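Csm3 (Thermoplasma volcanium, PDB 6AE2) probably binds CRISPR RNA as a RAMP-family subunit of the type III-A Csm effector complex and may cleave RNA. Local coordinates at residues 195-198 and 199-203. Residues are numbered along the deposited sequence; the frame is centred on the assembly and turned at random.
Sequences KCLK and TGISL
Leu197 and Ile201, one turn apart on the same helix, meet through the ends of their side chains, with CD1 of Leu197 4.3 Å from CD1 of Ile201. CG1 of Ile201 lies anti to its carbonyl carbon (chi1 -74°), which brings this branch back beside the backbone N and over the preceding turn, 3.6 Å from Leu197 O. That same oxygen accepts the amide of Ile201, with N to O at 3.1 Å. A second i to i+4 pair joins Lys195 and Thr199: the amide N of Thr199 reaches Lys195 O at 3.0 Å. The methyl CG2 of Thr199 rests against this carbonyl oxygen and also approaches CG of Lys195, at 4.2 Å, beside the aliphatic part of the lysine. Gly200 and Ser202 continue the alpha-helical pattern, their amides making the i to i+4 bonds to Cys196 O and Lys198 O. All these residues belong to helix 190-205, which lies beside helix 80-93 over the antiparallel sheet, consistent with the ferredoxin-like (RRM-like) fold of RAMP proteins. Ile201 packs on Ile87 of helix 80-93 and on Ile222 and Leu224 of strand 220-230, while Cys196 and Thr199 touch Leu91 and Tyr96. Tyr235 of the second subunit packs on Thr199, Ser202 and Leu203, and the ammonium of Lys195 forms a long, weak ion pair with Glu236 of that subunit.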
loop_
_atom_site.group_PDB
_atom_site.type_symbol
_atom_site.label_atom_id
_atom_site.label_comp_id
_atom_site.label_asym_id
_atom_site.label_seq_id
_atom_site.Cartn_x
_atom_site.Cartn_y
_atom_site.Cartn_z
ATOM N N LYS A 195 22.384 -6.409 2.751
ATOM C CA LYS A 195 21.655 -6.913 1.594
ATOM C C LYS A 195 20.385 -7.642 2.017
ATOM O O LYS A 195 19.314 -7.419 1.441
ATOM C CB LYS A 195 22.555 -7.832 0.767
ATOM C CG LYS A 195 21.806 -8.810 -0.119
ATOM C CD LYS A 195 22.753 -9.556 -1.045
ATOM C CE LYS A 195 22.001 -10.508 -1.962
ATOM N NZ LYS A 195 22.728 -11.799 -2.124
ATOM N N CYS A 196 20.477 -8.504 3.034
ATOM C CA CYS A 196 19.285 -9.177 3.538
ATOM C C CYS A 196 18.250 -8.170 4.026
ATOM O O CYS A 196 17.042 -8.377 3.864
ATOM C CB CYS A 196 19.665 -10.143 4.658
ATOM S SG CYS A 196 18.266 -10.761 5.618
ATOM N N LEU A 197 18.707 -7.064 4.617
ATOM C CA LEU A 197 17.787 -6.019 5.055
ATOM C C LEU A 197 17.179 -5.290 3.863
ATOM O O LEU A 197 15.973 -5.017 3.841
ATOM C CB LEU A 197 18.515 -5.039 5.976
ATOM C CG LEU A 197 17.734 -3.836 6.516
ATOM C CD1 LEU A 197 16.353 -4.237 7.025
ATOM C CD2 LEU A 197 18.531 -3.131 7.607
ATOM N N LYS A 198 18.001 -4.970 2.860
ATOM C CA LYS A 198 17.520 -4.195 1.721
ATOM C C LYS A 198 16.446 -4.950 0.946
ATOM O O LYS A 198 15.377 -4.400 0.651
ATOM C CB LYS A 198 18.687 -3.825 0.802
ATOM C CG LYS A 198 19.723 -2.899 1.424
ATOM C CD LYS A 198 19.503 -1.453 1.020
ATOM C CE LYS A 198 20.717 -0.596 1.354
ATOM N NZ LYS A 198 21.882 -0.922 0.484
ATOM N N THR A 199 16.710 -6.216 0.602
ATOM C CA THR A 199 15.739 -6.968 -0.188
ATOM C C THR A 199 14.478 -7.271 0.608
ATOM O O THR A 199 13.396 -7.406 0.022
ATOM C CB THR A 199 16.350 -8.267 -0.720
ATOM O OG1 THR A 199 16.275 -9.284 0.284
ATOM C CG2 THR A 199 17.794 -8.059 -1.133
ATOM N N GLY A 200 14.590 -7.390 1.932
ATOM C CA GLY A 200 13.392 -7.472 2.749
ATOM C C GLY A 200 12.527 -6.233 2.609
ATOM O O GLY A 200 11.300 -6.325 2.520
ATOM N N ILE A 201 13.161 -5.059 2.572
ATOM C CA ILE A 201 12.432 -3.819 2.325
ATOM C C ILE A 201 11.828 -3.830 0.926
ATOM O O ILE A 201 10.694 -3.380 0.720
ATOM C CB ILE A 201 13.360 -2.608 2.542
ATOM C CG1 ILE A 201 13.599 -2.382 4.037
ATOM C CG2 ILE A 201 12.787 -1.353 1.885
ATOM C CD1 ILE A 201 14.623 -1.308 4.336
ATOM N N SER A 202 12.567 -4.357 -0.054
ATOM C CA SER A 202 12.037 -4.462 -1.412
ATOM C C SER A 202 10.799 -5.349 -1.450
ATOM O O SER A 202 9.806 -5.021 -2.112
ATOM C CB SER A 202 13.115 -5.001 -2.353
ATOM O OG SER A 202 13.912 -3.952 -2.871
ATOM N N LEU A 203 10.843 -6.483 -0.742
ATOM C CA LEU A 203 9.685 -7.369 -0.673
ATOM C C LEU A 203 8.473 -6.649 -0.095
ATOM O O LEU A 203 7.348 -6.825 -0.578
ATOM C CB LEU A 203 10.022 -8.596 0.173
ATOM C CG LEU A 203 10.943 -9.652 -0.439
ATOM C CD1 LEU A 203 11.070 -10.844 0.494
ATOM C CD2 LEU A 203 10.432 -10.088 -1.802
#